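Local coordinates for protein annexin B22 (Schistosoma mansoni, PDB 4MDU) that binds acidic phospholipid membranes in a calcium-dependent manner, aggregates liposomes when calcium is present and takes part in host-parasite interaction, at residues I132-F135 and T136-N140; R277-L280 and V281-R285. All coordinates share one frame; numbering follows the deposited sequence.

Interaction 1: I132-F135 and T136-N140; sequences IEIF and TTLWN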
loop_
_atom_site.group_PDB
_atom_site.type_symbol
_atom_site.label_atom_id
_atom_site.label_comp_id
_atom_site.label_asym_id
_atom_site.label_seq_id
_atom_site.Cartn_x
_atom_site.Cartn_y
_atom_site.Cartn_z
ATOM N N ILE B 132 8.889 2.018 -5.588
ATOM C CA ILE B 132 9.494 2.602 -4.396
ATOM C C ILE B 132 10.755 1.861 -3.963
ATOM O O ILE B 132 11.803 2.468 -3.728
ATOM C CB ILE B 132 8.518 2.620 -3.225
ATOM C CG1 ILE B 132 7.307 3.478 -3.568
ATOM C CG2 ILE B 132 9.210 3.141 -1.986
ATOM C CD1 ILE B 132 6.329 3.646 -2.436
ATOM N N GLU B 133 10.653 0.541 -3.869
ATOM C CA GLU B 133 11.766 -0.297 -3.422
ATOM C C GLU B 133 13.024 -0.130 -4.279
ATOM O O GLU B 133 14.147 -0.007 -3.772
ATOM C CB GLU B 133 11.345 -1.785 -3.406
ATOM C CG GLU B 133 12.493 -2.723 -3.021
ATOM C CD GLU B 133 12.539 -3.987 -3.867
ATOM O OE1 GLU B 133 11.507 -4.675 -3.953
ATOM O OE2 GLU B 133 13.606 -4.289 -4.448
ATOM N N ILE B 134 12.831 -0.153 -5.587
ATOM C CA ILE B 134 13.937 -0.049 -6.525
ATOM C C ILE B 134 14.484 1.385 -6.661
ATOM O O ILE B 134 15.681 1.617 -6.467
ATOM C CB ILE B 134 13.526 -0.603 -7.910
ATOM C CG1 ILE B 134 13.345 -2.127 -7.822
ATOM C CG2 ILE B 134 14.573 -0.237 -8.958
ATOM C CD1 ILE B 134 13.033 -2.774 -9.146
ATOM N N PHE B 135 13.615 2.347 -6.962
ATOM C CA PHE B 135 14.085 3.723 -7.172
ATOM C C PHE B 135 14.782 4.295 -5.954
ATOM O O PHE B 135 15.805 4.976 -6.074
ATOM C CB PHE B 135 12.939 4.634 -7.596
ATOM C CG PHE B 135 12.443 4.352 -8.975
ATOM C CD1 PHE B 135 13.313 3.886 -9.946
ATOM C CD2 PHE B 135 11.111 4.529 -9.301
ATOM C CE1 PHE B 135 12.862 3.613 -11.237
ATOM C CE2 PHE B 135 10.650 4.262 -10.589
ATOM C CZ PHE B 135 11.524 3.797 -11.553
ATOM N N THR B 136 14.223 4.030 -4.777
ATOM C CA THR B 136 14.863 4.435 -3.529
ATOM C C THR B 136 16.348 4.084 -3.509
ATOM O O THR B 136 17.169 4.869 -3.033
ATOM C CB THR B 136 14.170 3.786 -2.319
ATOM O OG1 THR B 136 12.910 4.432 -2.107
ATOM C CG2 THR B 136 15.005 3.935 -1.088
ATOM N N THR B 137 16.693 2.917 -4.051
ATOM C CA THR B 137 18.052 2.397 -3.922
ATOM C C THR B 137 19.012 2.778 -5.056
ATOM O O THR B 137 20.145 2.301 -5.092
ATOM C CB THR B 137 18.049 0.860 -3.804
ATOM O OG1 THR B 137 17.637 0.300 -5.059
ATOM C CG2 THR B 137 17.087 0.416 -2.716
ATOM N N LEU B 138 18.585 3.638 -5.973
ATOM C CA LEU B 138 19.462 3.997 -7.089
ATOM C C LEU B 138 19.914 5.442 -7.010
ATOM O O LEU B 138 19.087 6.357 -6.934
ATOM C CB LEU B 138 18.770 3.758 -8.436
ATOM C CG LEU B 138 18.371 2.309 -8.737
ATOM C CD1 LEU B 138 17.453 2.248 -9.951
ATOM C CD2 LEU B 138 19.613 1.436 -8.938
ATOM N N TRP B 139 21.221 5.660 -7.054
ATOM C CA TRP B 139 21.694 7.031 -7.205
ATOM C C TRP B 139 21.801 7.410 -8.688
ATOM O O TRP B 139 21.495 6.604 -9.574
ATOM C CB TRP B 139 22.988 7.294 -6.429
ATOM C CG TRP B 139 22.944 8.648 -5.786
ATOM C CD1 TRP B 139 23.625 9.774 -6.181
ATOM C CD2 TRP B 139 22.133 9.042 -4.663
ATOM N NE1 TRP B 139 23.302 10.828 -5.358
ATOM C CE2 TRP B 139 22.384 10.408 -4.425
ATOM C CE3 TRP B 139 21.233 8.367 -3.827
ATOM C CZ2 TRP B 139 21.774 11.110 -3.385
ATOM C CZ3 TRP B 139 20.625 9.072 -2.792
ATOM C CH2 TRP B 139 20.899 10.430 -2.584
ATOM N N ASN B 140 22.218 8.641 -8.952
ATOM C CA ASN B 140 22.093 9.221 -10.285
ATOM C C ASN B 140 22.591 8.357 -11.445
ATOM O O ASN B 140 21.856 8.102 -12.407
ATOM C CB ASN B 140 22.737 10.618 -10.321
ATOM C CG ASN B 140 21.978 11.624 -9.474
ATOM O OD1 ASN B 140 20.782 11.449 -9.208
ATOM N ND2 ASN B 140 22.670 12.680 -9.031
#

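Interaction 2: R277-L280 and V281-R285; sequences RKLL and VAVLR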
loop_
_atom_site.group_PDB
_atom_site.type_symbol
_atom_site.label_atom_id
_atom_site.label_comp_id
_atom_site.label_asym_id
_atom_site.label_seq_id
_atom_site.Cartn_x
_atom_site.Cartn_y
_atom_site.Cartn_z
ATOM N N ARG B 277 3.688 9.186 1.227
ATOM C CA ARG B 277 4.327 8.987 2.532
ATOM C C ARG B 277 5.324 7.837 2.493
ATOM O O ARG B 277 6.449 7.952 2.988
ATOM C CB ARG B 277 3.274 8.770 3.624
ATOM C CG ARG B 277 3.809 8.108 4.884
ATOM C CD ARG B 277 2.783 8.148 5.999
ATOM N NE ARG B 277 1.453 7.817 5.503
ATOM C CZ ARG B 277 0.335 7.943 6.214
ATOM N NH1 ARG B 277 0.383 8.394 7.467
ATOM N NH2 ARG B 277 -0.836 7.623 5.672
ATOM N N LYS B 278 4.912 6.720 1.893
ATOM C CA LYS B 278 5.747 5.524 1.879
ATOM C C LYS B 278 7.040 5.776 1.099
ATOM O O LYS B 278 8.111 5.315 1.493
ATOM C CB LYS B 278 4.992 4.317 1.284
ATOM C CG LYS B 278 3.679 3.962 1.975
ATOM C CD LYS B 278 3.093 2.664 1.405
ATOM C CE LYS B 278 1.588 2.533 1.662
ATOM N NZ LYS B 278 0.757 2.853 0.450
ATOM N N LEU B 279 6.938 6.479 -0.021
ATOM C CA LEU B 279 8.129 6.838 -0.785
ATOM C C LEU B 279 9.058 7.740 0.060
ATOM O O LEU B 279 10.240 7.442 0.238
ATOM C CB LEU B 279 7.739 7.508 -2.111
ATOM C CG LEU B 279 8.899 8.082 -2.941
ATOM C CD1 LEU B 279 9.902 6.996 -3.241
ATOM C CD2 LEU B 279 8.428 8.739 -4.246
ATOM N N LEU B 280 8.518 8.828 0.599
ATOM C CA LEU B 280 9.312 9.722 1.452
ATOM C C LEU B 280 9.914 8.967 2.633
ATOM O O LEU B 280 11.090 9.142 2.959
ATOM C CB LEU B 280 8.456 10.878 1.974
ATOM C CG LEU B 280 7.899 11.849 0.926
ATOM C CD1 LEU B 280 7.035 12.928 1.565
ATOM C CD2 LEU B 280 9.044 12.474 0.191
ATOM N N VAL B 281 9.113 8.119 3.274
ATOM C CA VAL B 281 9.610 7.373 4.429
ATOM C C VAL B 281 10.720 6.426 4.022
ATOM O O VAL B 281 11.764 6.345 4.694
ATOM C CB VAL B 281 8.502 6.600 5.154
ATOM C CG1 VAL B 281 9.124 5.562 6.084
ATOM C CG2 VAL B 281 7.588 7.562 5.927
ATOM N N ALA B 282 10.505 5.722 2.912
ATOM C CA ALA B 282 11.551 4.856 2.369
ATOM C C ALA B 282 12.857 5.632 2.152
ATOM O O ALA B 282 13.924 5.210 2.615
ATOM C CB ALA B 282 11.104 4.207 1.067
ATOM N N VAL B 283 12.782 6.750 1.433
ATOM C CA VAL B 283 13.993 7.510 1.111
ATOM C C VAL B 283 14.712 8.007 2.371
ATOM O O VAL B 283 15.933 7.869 2.497
ATOM C CB VAL B 283 13.696 8.688 0.174
ATOM C CG1 VAL B 283 14.946 9.600 0.018
ATOM C CG2 VAL B 283 13.204 8.182 -1.192
ATOM N N LEU B 284 13.955 8.564 3.313
ATOM C CA LEU B 284 14.537 9.070 4.561
ATOM C C LEU B 284 15.210 7.944 5.331
ATOM O O LEU B 284 16.348 8.088 5.810
ATOM C CB LEU B 284 13.470 9.730 5.441
ATOM C CG LEU B 284 13.971 10.351 6.754
ATOM C CD1 LEU B 284 15.175 11.260 6.519
ATOM C CD2 LEU B 284 12.832 11.089 7.464
ATOM N N ARG B 285 14.509 6.815 5.421
ATOM C CA ARG B 285 15.002 5.688 6.199
ATOM C C ARG B 285 16.162 5.022 5.483
ATOM O O ARG B 285 17.051 4.460 6.123
ATOM C CB ARG B 285 13.873 4.697 6.506
ATOM C CG ARG B 285 12.797 5.252 7.450
ATOM C CD ARG B 285 11.789 4.148 7.903
ATOM N NE ARG B 285 12.430 3.146 8.758
ATOM C CZ ARG B 285 11.951 1.929 9.010
ATOM N NH1 ARG B 285 10.803 1.512 8.474
ATOM N NH2 ARG B 285 12.640 1.116 9.792
#

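Interaction 1: I132-F135 and T136-N140
Ile-132 O and Thr-136 N form the last regular i to i+4 bond here, 3.1 Å long; then Thr-137 N and Leu-138 N bond three residues back, to Ile-134 O and Phe-135 O. Two threonines also bond back to the helix end through their hydroxyls. OG1 of Thr-136 donates to Ile-132 O at 2.8 Å, so this carbonyl takes two bonds, the N-H and the hydroxyl reaching it from opposite faces of its plane. OG1 lies anti to its own carbonyl carbon (chi1 -74°), which turns it back along the helix. The next residue, Thr-137, reaches back only three residues, from a different rotamer (chi1 69°, OG1 between its N and carbonyl carbon). Its OG1 donates to Ile-134 O at 2.7 Å, tilted 16° from the carbonyl plane, while Thr-137 N meets the same oxygen from well above that plane. Four donors thus satisfy two carbonyls of buried residues at the C-terminal end of helix 128-136, in the second annexin repeat. Leu-138 closes the turn on its apolar side. Its CD1 lies 3.9 Å from Ile-134 CG2, the two side chains pointing the same way, and also approaches the edge of the Phe-135 ring. Trp-139 is the N-cap of helix 140-156. Helix 177-187 packs on Ile-132 and Phe-135, and helix 274-288 on Ile-132 and Thr-136. On helix 311-320, Arg-314 pairs with Glu-133 in a salt bridge.

Interaction 2: R277-L280 and V281-R285
Leu-279 and Val-283 make the buried side of this stretch of helix, enclosed by other helices. Their side chains run side by side in the same direction, with Leu-279 CD1 4.1 Å from Val-283 CG2. That methyl sits anti to the carbonyl carbon of Val-283, with CG1 anti to the backbone N (chi1 171°), and so it is turned back along the helix toward Leu-279. Ala-282 adds only a methyl to this side, its CB 3.2 Å from Lys-278 O. Regular i to i+4 bonds hold the backbone: Val-283 N to Leu-279 O is 2.9 Å and nearly straight at 169°, and Leu-284 N to Leu-280 O matches it. The solvent side is built from Arg-277, Lys-278 and Val-281. Arg-277 CG lies 4.0 Å from Val-281 CG2, as close as the buried pair, but both residues are partly open to solvent. A chi1 of 161° puts this CG anti to the backbone N, alongside Val-281. Lys-278 is exposed, and its NZ forms a salt bridge with Asp-275, a calcium-binding residue, here in the calcium-free form. This is i to i+4 packing within one helix of the third annexin repeat, with a buried face against its neighbours. Helix 177-187 packs on Leu-279, helix 128-136 lies against Lys-278, Ala-282 and Val-283, and helix 264-271 meets Leu-280, Val-281 and Leu-284.

In the fold
Following the chain from the N terminus, interaction 1 comes first, in the second annexin repeat, and interaction 2 follows in the third. They are in series and neither nests in nor crosses the other. Interaction 1 closes the short turn between helices 128-136 and 140-156. Interaction 2 closes no loop and lies within helix 274-288. Their centres are about 11 Å apart, and the two touch directly: Ile-132 CG2 and Thr-136 OG1 both pack on the methyl of Ala-282. This joins the two repeats at helices 128-136 and 274-288. Asp-128 and Asp-275, one from each helix, both belong to one calcium-binding site.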